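PDB 4OPM: lipase from Acinetobacter baumannii, which probably hydrolyses ester bonds of lipids such as triacylglycerols, using an alpha/beta hydrolase fold. Local coordinates for residues A20-K25 with N59-A64; T33-E38 with I75-G80; S139-D144 with P236-W241; T232-T237 with L259-Q264. One frame throughout, in Å; residues are numbered along the deposited sequence. Where two conformers were deposited one is given.

Contact 1: residues A20-K25 with N59-A64; sequences AGLQSK and NWNRVA
Leu22 lays one methyl, CD1, over the CB of Ala64 and beside the side-chain amide of Asn61, both on the short helix 61-64. CD1 of Leu22 is 4.0 Å from Ala64 CB, ordinary apolar packing, but only 3.3 Å from Asn61 OD1, close for a carbon against a carbonyl oxygen. CG of Leu22 stands anti to its own carbonyl carbon (chi1 -59°), with CD1 anti to CA beyond it (chi2 164°). The Asn61 side chain passes Leu22 at a slant. Its nitrogen ND2 is bound to Glu16 OE1 and to Asp58 OD1, two partners that fix the rotation of the amide and leave OD1 on the leucine side. Ala20 adds a second touch: its CB sits 3.4 Å from the backbone O of Asn61 and 4.3 Å from Asn61 CB. The backbone O of Ala20 is bonded to Thr68 OG1. Gly21, with its positive phi, closes helix 9-19 in a Schellman motif and swings the chain into strand 22-29, so that Ala20 and Leu22 on either side of it both aim their CB at the same helix. That helix begins with a bond of 2.7 Å from Ala64 N to Trp60 O. The contact is small and buried. Beside it, Ile75 of strand 72-76 touches Leu22, Trp60 and Ala64 alike, while Val63, pointing away from Leu22, packs on helices 276-279 and 281-298. Helix 61-64 thus lies between the edge strand 22-29 and the C-terminal helices.

Contact 2: residues T33-E38 with I75-G80; sequences TWSYSE and IPDLPG
Strand 33-38 and the end of strand 72-76 run antiparallel, their touching parts pointing 154° apart, in the N-terminal half of the alpha/beta hydrolase sheet; here the antiparallel strand 32-39 joins the parallel core. Ser37 and Ile75 form a hydrogen-bonded pair, with Ser37 N to Ile75 O and Ile75 N to Ser37 O both at 2.9 Å. Next comes the non-hydrogen-bonded pair of Tyr36 and Pro76, whose CA atoms are 4.0 Å apart. Pro76 has no N-H to give, and in this pair none is needed toward Tyr36. One step on, Asp77 N gives a nearly straight bond to Ser35 O (2.8 Å, 173° at the hydrogen).

Of the side chains, Ser35 OG lies 3.1 Å from Asp77 OD2, a bond not settled because its proton has another acceptor in reach. OD2 has stronger company in the salt bridge to Arg57 NE and the bond from Glu83 N, which hold the carboxylate in place. Arg57 also reaches Ser37 OG. Tyr36 holds CG between its backbone N and carbonyl carbon (chi1 65°); only CB stays near Pro76, and the ring goes off to meet Phe104 edge to face. Trp34 lies alongside Pro76, both side chains pointing the same way, with CE3 3.8 Å from Pro76 CB. Farther round the six-membered ring, CH2 meets Pro79 CD at 3.8 Å. CE3 of Trp34 also comes within 3.4 Å of Asp77 O, the carbonyl that Thr84 OG1 binds while taking the backbone N of Ser35.

Contact 3: residues S139-D144 with P236-W241; sequences SLFLVD and PTLILW
Phe141 lays its ring alongside Leu238 and Leu240 of the neighbouring parallel strand. CG stands anti to the backbone N (chi1 178°), and farther out CE1 lies 3.6 Å from Leu238 CD2 and 3.7 Å from Leu240 CB, the latter at the ring edge. One face of the ring carries Val143 CG2, and Tyr288 stacks on the ring. On the other side of the sheet, Leu142 crosses Thr237, CD1 to CG2 at 4.0 Å. Five backbone bonds, from Leu140 N to Pro236 O through to Asp144 N to Leu240 O, hold the strands in register and lie nearly along the C=O axis.

Trp241 holds CG off the staggered positions (chi1 -129°), its indole against Asp144. Asp144, with positive phi, ends the strand; its CA lies 3.4 Å from the centroid of the six-membered ring, 3° off the normal, a CH-pi contact. OD2 rests over the same indole face, 3.2 Å from Trp241 CD1, and receives a bond from Gly242 N; Trp241 NE1 turns to Ile248 O. Asp144 touches His274, and its OD2 lies close to Asp245 OD2, carboxylate near carboxylate, beside what is probably a Ser120-His274-Asp245 catalytic triad.

Contact 4: residues T232-T237 with L259-Q264; sequences TIDAPT and LLKNAQ
Asn262 reaches across to the loop 232-237 with its side-chain nitrogen: ND2 donates to Asp234 O at 2.7 Å, nearly straight at 168°, and the acceptor lies close to the amide plane. Its own backbone O takes Thr237 N at 3.0 Å, with the donor well above the carbonyl plane. Thr237 O then receives Gln264 N at 2.9 Å. Two waters bridge the loops: one donates to Ile233 O and Ala235 O and accepts from Asn262 N, while a second accepts from Lys261 N and lies 2.7 Å from Ile233 O, one of several acceptors in reach. The hydroxyl OG1 of Thr237 turns back to Ala235 O (2.9 Å).

Residues Leu260 to Ala263 form a type I turn just after helix 251-259, and the single bridge of Thr237 with Ala263 places this turn beside the start of strand 237-242 of the alpha/beta hydrolase sheet. Leu260 sits beneath the polar network. Its CD2 meets Ile233 CB at 3.8 Å, and CD1 meets Thr237 CG2 at 3.8 Å, the latter side chains crossing at about a right angle. Outside, Lys261 stretches its extended chain past Asp234, whose OD1 remains 4.7 Å from Lys261 NZ. Ile233 continues inward onto Leu127 and Ala130 of helix 121-132.

How the contacts relate
From the N terminus, contact 1 opens first and contact 2 opens within its loop but closes after it, so the two cross. Strands 22-29 and 32-39 are bonded neighbours, Lys25 N to Tyr36 O at 2.8 Å. Together they tie the N-terminal strands to helix 61-64 and strand 72-76. Contact 3 closes a far longer loop, 91 residues and largely helical, joining two parallel strands in the other half of the same sheet, its centre about 21 Å from that of contact 2. Contact 4 starts where contact 3 ends, sharing Pro236 and Thr237; it closes a short loop of 21 residues through strand 237-242 and helix 251-259, fastening the turn after that helix.

Contact 1: residues A20-K25 with N59-A64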
loop_
_atom_site.group_PDB
_atom_site.type_symbol
_atom_site.label_atom_id
_atom_site.label_comp_id
_atom_site.label_asym_id
_atom_site.label_seq_id
_atom_site.Cartn_x
_atom_site.Cartn_y
_atom_site.Cartn_z
ATOM N N ALA A 20 -15.507 -4.564 -7.175
ATOM C CA ALA A 20 -14.123 -4.601 -7.630
ATOM C C ALA A 20 -13.743 -5.976 -8.240
ATOM O O ALA A 20 -12.626 -6.123 -8.751
ATOM C CB ALA A 20 -13.198 -4.266 -6.479
ATOM N N GLY A 21 -14.667 -6.947 -8.178
ATOM C CA GLY A 21 -14.450 -8.309 -8.659
ATOM C C GLY A 21 -13.575 -9.113 -7.707
ATOM O O GLY A 21 -12.828 -9.997 -8.134
ATOM N N LEU A 22 -13.668 -8.798 -6.397
ATOM C CA LEU A 22 -12.891 -9.445 -5.352
ATOM C C LEU A 22 -13.749 -10.241 -4.400
ATOM O O LEU A 22 -14.906 -9.879 -4.141
ATOM C CB LEU A 22 -12.140 -8.381 -4.528
ATOM C CG LEU A 22 -11.162 -7.451 -5.280
ATOM C CD1 LEU A 22 -10.805 -6.236 -4.420
ATOM C CD2 LEU A 22 -9.876 -8.202 -5.699
ATOM N N GLN A 23 -13.155 -11.288 -3.825
ATOM C CA GLN A 23 -13.765 -12.062 -2.753
ATOM C C GLN A 23 -12.785 -12.102 -1.575
ATOM O O GLN A 23 -11.575 -11.971 -1.777
ATOM C CB GLN A 23 -14.218 -13.457 -3.205
ATOM C CG GLN A 23 -13.116 -14.451 -3.516
ATOM C CD GLN A 23 -13.733 -15.775 -3.918
ATOM O OE1 GLN A 23 -14.398 -16.446 -3.129
ATOM N NE2 GLN A 23 -13.567 -16.161 -5.166
ATOM N N SER A 24 -13.316 -12.222 -0.352
ATOM C CA SER A 24 -12.511 -12.254 0.865
ATOM C C SER A 24 -12.127 -13.675 1.179
ATOM O O SER A 24 -12.959 -14.586 1.108
ATOM C CB SER A 24 -13.249 -11.614 2.036
ATOM O OG SER A 24 -13.464 -10.233 1.781
ATOM N N LYS A 25 -10.836 -13.871 1.464
ATOM C CA LYS A 25 -10.269 -15.175 1.772
ATOM C C LYS A 25 -9.412 -15.074 3.024
ATOM O O LYS A 25 -9.071 -13.968 3.470
ATOM C CB LYS A 25 -9.464 -15.711 0.571
ATOM C CG LYS A 25 -10.378 -16.123 -0.598
ATOM C CD LYS A 25 -9.761 -17.104 -1.537
ATOM C CE LYS A 25 -10.696 -17.392 -2.690
ATOM N NZ LYS A 25 -10.036 -18.209 -3.742
ATOM N N ASN A 59 -8.178 -0.313 0.568
ATOM C CA ASN A 59 -7.605 0.901 -0.036
ATOM C C ASN A 59 -7.387 0.727 -1.556
ATOM O O ASN A 59 -7.344 1.715 -2.278
ATOM C CB ASN A 59 -6.250 1.228 0.599
ATOM C CG ASN A 59 -6.268 1.668 2.046
ATOM O OD1 ASN A 59 -5.214 1.744 2.678
ATOM N ND2 ASN A 59 -7.430 2.028 2.585
ATOM N N TRP A 60 -7.198 -0.533 -2.011
ATOM C CA TRP A 60 -6.924 -0.862 -3.399
ATOM C C TRP A 60 -8.189 -1.188 -4.222
ATOM O O TRP A 60 -8.046 -1.477 -5.407
ATOM C CB TRP A 60 -5.976 -2.066 -3.458
ATOM C CG TRP A 60 -4.556 -1.723 -3.139
ATOM C CD1 TRP A 60 -3.893 -1.964 -1.967
ATOM C CD2 TRP A 60 -3.623 -1.065 -4.004
ATOM N NE1 TRP A 60 -2.602 -1.495 -2.052
ATOM C CE2 TRP A 60 -2.401 -0.961 -3.299
ATOM C CE3 TRP A 60 -3.688 -0.584 -5.324
ATOM C CZ2 TRP A 60 -1.260 -0.374 -3.866
ATOM C CZ3 TRP A 60 -2.554 -0.018 -5.890
ATOM C CH2 TRP A 60 -1.349 0.061 -5.169
ATOM N N ASN A 61 -9.390 -1.163 -3.623
ATOM C CA ASN A 61 -10.621 -1.584 -4.312
ATOM C C ASN A 61 -10.893 -0.830 -5.604
ATOM O O ASN A 61 -11.197 -1.478 -6.610
ATOM C CB ASN A 61 -11.849 -1.508 -3.408
ATOM C CG ASN A 61 -11.853 -2.606 -2.354
ATOM O OD1 ASN A 61 -11.064 -3.564 -2.421
ATOM N ND2 ASN A 61 -12.711 -2.479 -1.350
ATOM N N ARG A 62 -10.756 0.506 -5.590
ATOM C CA ARG A 62 -11.032 1.369 -6.764
ATOM C C ARG A 62 -10.085 1.068 -7.926
ATOM O O ARG A 62 -10.509 1.071 -9.080
ATOM C CB ARG A 62 -10.945 2.855 -6.378
ATOM C CG ARG A 62 -11.979 3.244 -5.357
ATOM C CD ARG A 62 -11.950 4.715 -5.037
ATOM N NE ARG A 62 -12.831 4.939 -3.902
ATOM C CZ ARG A 62 -13.816 5.825 -3.854
ATOM N NH1 ARG A 62 -14.019 6.659 -4.866
ATOM N NH2 ARG A 62 -14.590 5.901 -2.781
ATOM N N VAL A 63 -8.811 0.798 -7.619
ATOM C CA VAL A 63 -7.816 0.446 -8.629
ATOM C C VAL A 63 -8.038 -1.021 -9.048
ATOM O O VAL A 63 -8.052 -1.329 -10.251
ATOM C CB VAL A 63 -6.372 0.691 -8.100
ATOM C CG1 VAL A 63 -5.328 -0.024 -8.959
ATOM C CG2 VAL A 63 -6.066 2.189 -8.012
ATOM N N ALA A 64 -8.184 -1.938 -8.055
ATOM C CA ALA A 64 -8.352 -3.374 -8.335
ATOM C C ALA A 64 -9.539 -3.631 -9.273
ATOM O O ALA A 64 -9.471 -4.520 -10.113
ATOM C CB ALA A 64 -8.532 -4.158 -7.044
#

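Contact 2: residues T33-E38 with I75-G80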
loop_
_atom_site.group_PDB
_atom_site.type_symbol
_atom_site.label_atom_id
_atom_site.label_comp_id
_atom_site.label_asym_id
_atom_site.label_seq_id
_atom_site.Cartn_x
_atom_site.Cartn_y
_atom_site.Cartn_z
ATOM N N THR A 33 -2.830 -15.394 10.777
ATOM C CA THR A 33 -4.009 -15.706 9.976
ATOM C C THR A 33 -4.210 -14.513 9.054
ATOM O O THR A 33 -4.673 -13.454 9.492
ATOM C CB THR A 33 -5.240 -16.058 10.813
ATOM O OG1 THR A 33 -4.901 -17.156 11.643
ATOM C CG2 THR A 33 -6.438 -16.457 9.938
ATOM N N TRP A 34 -3.819 -14.675 7.790
ATOM C CA TRP A 34 -3.929 -13.612 6.812
ATOM C C TRP A 34 -5.342 -13.466 6.287
ATOM O O TRP A 34 -5.962 -14.456 5.897
ATOM C CB TRP A 34 -2.987 -13.875 5.622
ATOM C CG TRP A 34 -1.528 -13.717 5.937
ATOM C CD1 TRP A 34 -0.687 -14.673 6.428
ATOM C CD2 TRP A 34 -0.726 -12.551 5.715
ATOM N NE1 TRP A 34 0.592 -14.173 6.530
ATOM C CE2 TRP A 34 0.591 -12.863 6.126
ATOM C CE3 TRP A 34 -0.999 -11.257 5.220
ATOM C CZ2 TRP A 34 1.642 -11.940 6.043
ATOM C CZ3 TRP A 34 0.048 -10.341 5.134
ATOM C CH2 TRP A 34 1.344 -10.680 5.558
ATOM N N SER A 35 -5.823 -12.226 6.241
ATOM C CA SER A 35 -7.061 -11.846 5.568
ATOM C C SER A 35 -6.620 -11.221 4.248
ATOM O O SER A 35 -5.685 -10.409 4.250
ATOM C CB SER A 35 -7.867 -10.862 6.413
ATOM O OG SER A 35 -8.905 -10.273 5.644
ATOM N N TYR A 36 -7.232 -11.613 3.128
ATOM C CA TYR A 36 -6.854 -11.034 1.839
ATOM C C TYR A 36 -8.002 -11.080 0.857
ATOM O O TYR A 36 -8.918 -11.901 0.998
ATOM C CB TYR A 36 -5.610 -11.717 1.224
ATOM C CG TYR A 36 -5.773 -13.177 0.844
ATOM C CD1 TYR A 36 -5.697 -14.181 1.809
ATOM C CD2 TYR A 36 -5.884 -13.563 -0.494
ATOM C CE1 TYR A 36 -5.790 -15.530 1.459
ATOM C CE2 TYR A 36 -5.991 -14.908 -0.853
ATOM C CZ TYR A 36 -5.935 -15.888 0.129
ATOM O OH TYR A 36 -6.017 -17.222 -0.190
ATOM N N SER A 37 -7.960 -10.159 -0.113
ATOM C CA SER A 37 -8.905 -10.120 -1.220
ATOM C C SER A 37 -8.274 -10.808 -2.401
ATOM O O SER A 37 -7.051 -10.718 -2.598
ATOM C CB SER A 37 -9.255 -8.677 -1.591
ATOM O OG SER A 37 -9.886 -8.018 -0.515
ATOM N N GLU A 38 -9.093 -11.508 -3.185
ATOM C CA GLU A 38 -8.611 -12.185 -4.379
ATOM C C GLU A 38 -9.624 -12.024 -5.491
ATOM O O GLU A 38 -10.824 -12.192 -5.256
ATOM C CB GLU A 38 -8.332 -13.668 -4.096
ATOM C CG GLU A 38 -7.850 -14.451 -5.312
ATOM C CD GLU A 38 -7.463 -15.897 -5.071
ATOM O OE1 GLU A 38 -7.740 -16.419 -3.968
ATOM O OE2 GLU A 38 -6.908 -16.520 -6.002
ATOM N N ILE A 75 -4.634 -9.144 -2.607
ATOM C CA ILE A 75 -4.519 -7.931 -1.785
ATOM C C ILE A 75 -4.605 -8.294 -0.302
ATOM O O ILE A 75 -5.697 -8.382 0.253
ATOM C CB ILE A 75 -5.590 -6.850 -2.139
ATOM C CG1 ILE A 75 -5.957 -6.814 -3.633
ATOM C CG2 ILE A 75 -5.167 -5.459 -1.592
ATOM C CD1 ILE A 75 -7.123 -5.835 -3.971
ATOM N N PRO A 76 -3.469 -8.439 0.371
ATOM C CA PRO A 76 -3.528 -8.815 1.786
ATOM C C PRO A 76 -3.737 -7.652 2.731
ATOM O O PRO A 76 -3.310 -6.521 2.469
ATOM C CB PRO A 76 -2.141 -9.438 2.037
ATOM C CG PRO A 76 -1.230 -8.743 1.057
ATOM C CD PRO A 76 -2.080 -8.390 -0.141
ATOM N N ASP A 77 -4.362 -7.956 3.865
ATOM C CA ASP A 77 -4.386 -7.089 5.025
ATOM C C ASP A 77 -3.075 -7.361 5.748
ATOM O O ASP A 77 -2.833 -8.498 6.178
ATOM C CB ASP A 77 -5.572 -7.389 5.955
ATOM C CG ASP A 77 -6.890 -6.763 5.570
ATOM O OD1 ASP A 77 -6.876 -5.621 5.032
ATOM O OD2 ASP A 77 -7.931 -7.345 5.912
ATOM N N LEU A 78 -2.206 -6.372 5.853
ATOM C CA LEU A 78 -0.952 -6.608 6.566
ATOM C C LEU A 78 -1.204 -6.733 8.059
ATOM O O LEU A 78 -2.183 -6.165 8.555
ATOM C CB LEU A 78 0.034 -5.430 6.317
ATOM C CG LEU A 78 0.518 -5.202 4.877
ATOM C CD1 LEU A 78 1.216 -3.850 4.750
ATOM C CD2 LEU A 78 1.474 -6.310 4.425
ATOM N N PRO A 79 -0.321 -7.430 8.806
ATOM C CA PRO A 79 -0.421 -7.416 10.280
ATOM C C PRO A 79 -0.635 -5.990 10.815
ATOM O O PRO A 79 0.037 -5.049 10.368
ATOM C CB PRO A 79 0.949 -7.943 10.706
ATOM C CG PRO A 79 1.336 -8.864 9.603
ATOM C CD PRO A 79 0.900 -8.135 8.363
ATOM N N GLY A 80 -1.603 -5.846 11.709
ATOM C CA GLY A 80 -1.976 -4.571 12.303
ATOM C C GLY A 80 -3.149 -3.924 11.596
ATOM O O GLY A 80 -3.673 -2.920 12.075
#

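Contact 3: residues S139-D144 with P236-W241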
loop_
_atom_site.group_PDB
_atom_site.type_symbol
_atom_site.label_atom_id
_atom_site.label_comp_id
_atom_site.label_asym_id
_atom_site.label_seq_id
_atom_site.Cartn_x
_atom_site.Cartn_y
_atom_site.Cartn_z
ATOM N N SER A 139 7.757 -7.009 -11.760
ATOM C CA SER A 139 7.696 -5.553 -11.923
ATOM C C SER A 139 7.374 -4.923 -10.597
ATOM O O SER A 139 6.875 -5.597 -9.687
ATOM C CB SER A 139 6.644 -5.152 -12.967
ATOM O OG SER A 139 5.326 -5.226 -12.446
ATOM N N LEU A 140 7.634 -3.620 -10.507
ATOM C CA LEU A 140 7.384 -2.846 -9.302
ATOM C C LEU A 140 6.596 -1.576 -9.641
ATOM O O LEU A 140 6.937 -0.878 -10.595
ATOM C CB LEU A 140 8.745 -2.501 -8.684
ATOM C CG LEU A 140 8.841 -2.251 -7.182
ATOM C CD1 LEU A 140 8.473 -3.515 -6.370
ATOM C CD2 LEU A 140 10.261 -1.849 -6.817
ATOM N N PHE A 141 5.548 -1.285 -8.867
ATOM C CA PHE A 141 4.767 -0.075 -9.072
ATOM C C PHE A 141 4.757 0.651 -7.742
ATOM O O PHE A 141 4.231 0.133 -6.758
ATOM C CB PHE A 141 3.355 -0.368 -9.605
ATOM C CG PHE A 141 2.446 0.832 -9.795
ATOM C CD1 PHE A 141 2.967 2.085 -10.122
ATOM C CD2 PHE A 141 1.062 0.697 -9.700
ATOM C CE1 PHE A 141 2.122 3.185 -10.311
ATOM C CE2 PHE A 141 0.218 1.788 -9.915
ATOM C CZ PHE A 141 0.748 3.024 -10.224
ATOM N N LEU A 142 5.429 1.798 -7.690
ATOM C CA LEU A 142 5.565 2.562 -6.462
ATOM C C LEU A 142 4.665 3.778 -6.493
ATOM O O LEU A 142 4.855 4.673 -7.310
ATOM C CB LEU A 142 7.029 2.975 -6.247
ATOM C CG LEU A 142 8.063 1.823 -6.171
ATOM C CD1 LEU A 142 9.500 2.360 -6.132
ATOM C CD2 LEU A 142 7.795 0.905 -4.963
ATOM N N VAL A 143 3.698 3.811 -5.582
ATOM C CA VAL A 143 2.752 4.920 -5.486
ATOM C C VAL A 143 3.058 5.695 -4.203
ATOM O O VAL A 143 2.739 5.207 -3.119
ATOM C CB VAL A 143 1.267 4.445 -5.536
ATOM C CG1 VAL A 143 0.318 5.650 -5.567
ATOM C CG2 VAL A 143 1.007 3.508 -6.728
ATOM N N ASP A 144 3.666 6.894 -4.321
ATOM C CA ASP A 144 4.046 7.746 -3.168
ATOM C C ASP A 144 4.734 6.879 -2.088
ATOM O O ASP A 144 4.329 6.871 -0.920
ATOM C CB ASP A 144 2.814 8.478 -2.610
ATOM C CG ASP A 144 2.161 9.369 -3.659
ATOM O OD1 ASP A 144 1.564 8.822 -4.608
ATOM O OD2 ASP A 144 2.323 10.613 -3.572
ATOM N N PRO A 236 11.647 -3.895 -13.727
ATOM C CA PRO A 236 11.082 -2.703 -14.392
ATOM C C PRO A 236 10.143 -2.019 -13.400
ATOM O O PRO A 236 9.360 -2.706 -12.729
ATOM C CB PRO A 236 10.358 -3.265 -15.618
ATOM C CG PRO A 236 10.091 -4.681 -15.296
ATOM C CD PRO A 236 11.186 -5.142 -14.368
ATOM N N THR A 237 10.278 -0.693 -13.238
ATOM C CA THR A 237 9.540 0.021 -12.195
ATOM C C THR A 237 8.788 1.231 -12.743
ATOM O O THR A 237 9.321 2.017 -13.536
ATOM C CB THR A 237 10.532 0.434 -11.069
ATOM O OG1 THR A 237 11.185 -0.734 -10.555
ATOM C CG2 THR A 237 9.862 1.188 -9.912
ATOM N N LEU A 238 7.545 1.371 -12.281
ATOM C CA LEU A 238 6.679 2.495 -12.553
ATOM C C LEU A 238 6.550 3.283 -11.254
ATOM O O LEU A 238 6.313 2.691 -10.197
ATOM C CB LEU A 238 5.305 2.028 -13.078
ATOM C CG LEU A 238 4.286 3.129 -13.427
ATOM C CD1 LEU A 238 4.786 4.003 -14.592
ATOM C CD2 LEU A 238 2.937 2.525 -13.780
ATOM N N ILE A 239 6.739 4.600 -11.329
ATOM C CA ILE A 239 6.646 5.480 -10.157
ATOM C C ILE A 239 5.535 6.454 -10.410
ATOM O O ILE A 239 5.533 7.114 -11.447
ATOM C CB ILE A 239 7.995 6.222 -9.881
ATOM C CG1 ILE A 239 9.168 5.236 -9.659
ATOM C CG2 ILE A 239 7.886 7.234 -8.712
ATOM C CD1 ILE A 239 10.550 5.848 -10.000
ATOM N N LEU A 240 4.622 6.595 -9.453
ATOM C CA LEU A 240 3.529 7.556 -9.585
ATOM C C LEU A 240 3.397 8.328 -8.274
ATOM O O LEU A 240 3.483 7.748 -7.198
ATOM C CB LEU A 240 2.213 6.865 -9.986
ATOM C CG LEU A 240 1.058 7.793 -10.360
ATOM C CD1 LEU A 240 0.202 7.188 -11.463
ATOM C CD2 LEU A 240 0.197 8.119 -9.134
ATOM N N TRP A 241 3.224 9.654 -8.378
ATOM C CA TRP A 241 3.112 10.521 -7.217
ATOM C C TRP A 241 1.976 11.504 -7.346
ATOM O O TRP A 241 1.603 11.892 -8.454
ATOM C CB TRP A 241 4.409 11.353 -7.079
ATOM C CG TRP A 241 5.024 11.307 -5.715
ATOM C CD1 TRP A 241 4.846 12.200 -4.692
ATOM C CD2 TRP A 241 5.855 10.268 -5.205
ATOM N NE1 TRP A 241 5.552 11.789 -3.580
ATOM C CE2 TRP A 241 6.177 10.603 -3.869
ATOM C CE3 TRP A 241 6.355 9.067 -5.745
ATOM C CZ2 TRP A 241 7.010 9.798 -3.078
ATOM C CZ3 TRP A 241 7.192 8.278 -4.963
ATOM C CH2 TRP A 241 7.474 8.621 -3.635
#

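Contact 4: residues T232-T237 with L259-Q264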
loop_
_atom_site.group_PDB
_atom_site.type_symbol
_atom_site.label_atom_id
_atom_site.label_comp_id
_atom_site.label_asym_id
_atom_site.label_seq_id
_atom_site.Cartn_x
_atom_site.Cartn_y
_atom_site.Cartn_z
ATOM N N THR A 232 20.410 -3.102 -5.937
ATOM C CA THR A 232 20.181 -4.533 -6.175
ATOM C C THR A 232 18.841 -4.817 -6.906
ATOM O O THR A 232 18.583 -5.976 -7.256
ATOM C CB THR A 232 20.227 -5.316 -4.838
ATOM O OG1 THR A 232 19.065 -5.034 -4.053
ATOM C CG2 THR A 232 21.495 -5.052 -4.029
ATOM N N ILE A 233 17.989 -3.787 -7.114
ATOM C CA ILE A 233 16.670 -3.967 -7.738
ATOM C C ILE A 233 16.743 -3.707 -9.259
ATOM O O ILE A 233 16.952 -2.576 -9.684
ATOM C CB ILE A 233 15.607 -3.065 -7.045
ATOM C CG1 ILE A 233 15.466 -3.428 -5.543
ATOM C CG2 ILE A 233 14.242 -3.180 -7.764
ATOM C CD1 ILE A 233 14.713 -2.407 -4.685
ATOM N N ASP A 234 16.552 -4.756 -10.063
ATOM C CA ASP A 234 16.609 -4.660 -11.532
ATOM C C ASP A 234 15.211 -4.684 -12.143
ATOM O O ASP A 234 15.078 -4.537 -13.356
ATOM C CB ASP A 234 17.435 -5.831 -12.118
ATOM C CG ASP A 234 18.932 -5.793 -11.844
ATOM O OD1 ASP A 234 19.429 -4.745 -11.361
ATOM O OD2 ASP A 234 19.609 -6.801 -12.131
ATOM N N ALA A 235 14.178 -4.898 -11.318
ATOM C CA ALA A 235 12.790 -4.998 -11.794
ATOM C C ALA A 235 12.349 -3.740 -12.570
ATOM O O ALA A 235 12.660 -2.617 -12.132
ATOM C CB ALA A 235 11.847 -5.216 -10.617
ATOM N N PRO A 236 11.647 -3.895 -13.727
ATOM C CA PRO A 236 11.082 -2.703 -14.392
ATOM C C PRO A 236 10.143 -2.019 -13.400
ATOM O O PRO A 236 9.360 -2.706 -12.729
ATOM C CB PRO A 236 10.358 -3.265 -15.618
ATOM C CG PRO A 236 10.091 -4.681 -15.296
ATOM C CD PRO A 236 11.186 -5.142 -14.368
ATOM N N THR A 237 10.278 -0.693 -13.238
ATOM C CA THR A 237 9.540 0.021 -12.195
ATOM C C THR A 237 8.788 1.231 -12.743
ATOM O O THR A 237 9.321 2.017 -13.536
ATOM C CB THR A 237 10.532 0.434 -11.069
ATOM O OG1 THR A 237 11.185 -0.734 -10.555
ATOM C CG2 THR A 237 9.862 1.188 -9.912
ATOM N N LEU A 259 17.717 6.172 -8.496
ATOM C CA LEU A 259 18.203 5.022 -7.739
ATOM C C LEU A 259 17.880 3.669 -8.375
ATOM O O LEU A 259 18.628 2.706 -8.166
ATOM C CB LEU A 259 17.643 5.052 -6.303
ATOM C CG LEU A 259 18.220 6.134 -5.364
ATOM C CD1 LEU A 259 17.426 6.200 -4.068
ATOM C CD2 LEU A 259 19.711 5.890 -5.051
ATOM N N LEU A 260 16.771 3.581 -9.116
ATOM C CA LEU A 260 16.358 2.315 -9.717
ATOM C C LEU A 260 16.707 2.260 -11.200
ATOM O O LEU A 260 16.173 3.040 -11.993
ATOM C CB LEU A 260 14.848 2.105 -9.502
ATOM C CG LEU A 260 14.398 1.995 -8.035
ATOM C CD1 LEU A 260 12.891 2.192 -7.910
ATOM C CD2 LEU A 260 14.821 0.655 -7.416
ATOM N N LYS A 261 17.606 1.314 -11.560
ATOM C CA LYS A 261 18.154 1.068 -12.899
ATOM C C LYS A 261 17.076 1.025 -14.005
ATOM O O LYS A 261 17.258 1.648 -15.048
ATOM C CB LYS A 261 18.928 -0.273 -12.889
ATOM C CG LYS A 261 19.720 -0.579 -14.154
ATOM C CD LYS A 261 20.404 -1.939 -14.057
ATOM C CE LYS A 261 21.211 -2.268 -15.292
ATOM N NZ LYS A 261 21.963 -3.542 -15.132
ATOM N N ASN A 262 15.985 0.285 -13.779
ATOM C CA ASN A 262 14.949 0.092 -14.787
ATOM C C ASN A 262 13.638 0.797 -14.445
ATOM O O ASN A 262 12.561 0.351 -14.833
ATOM C CB ASN A 262 14.754 -1.407 -15.041
ATOM C CG ASN A 262 15.986 -2.004 -15.704
ATOM O OD1 ASN A 262 16.545 -1.433 -16.646
ATOM N ND2 ASN A 262 16.490 -3.119 -15.182
ATOM N N ALA A 263 13.735 1.947 -13.791
ATOM C CA ALA A 263 12.556 2.751 -13.516
ATOM C C ALA A 263 12.266 3.639 -14.722
ATOM O O ALA A 263 13.193 4.130 -15.374
ATOM C CB ALA A 263 12.765 3.595 -12.272
ATOM N N GLN A 264 10.990 3.808 -15.027
ATOM C CA GLN A 264 10.492 4.694 -16.082
ATOM C C GLN A 264 10.410 6.123 -15.551
ATOM O O GLN A 264 10.394 6.279 -14.327
ATOM C CB GLN A 264 9.076 4.231 -16.511
ATOM C CG GLN A 264 9.124 3.007 -17.401
ATOM C CD GLN A 264 7.780 2.569 -17.903
ATOM O OE1 GLN A 264 7.633 1.426 -18.322
ATOM N NE2 GLN A 264 6.779 3.463 -17.921
HETATM O O HOH W 1 15.068 -1.247 -11.490
HETATM O O HOH W 2 18.679 -0.462 -9.552
#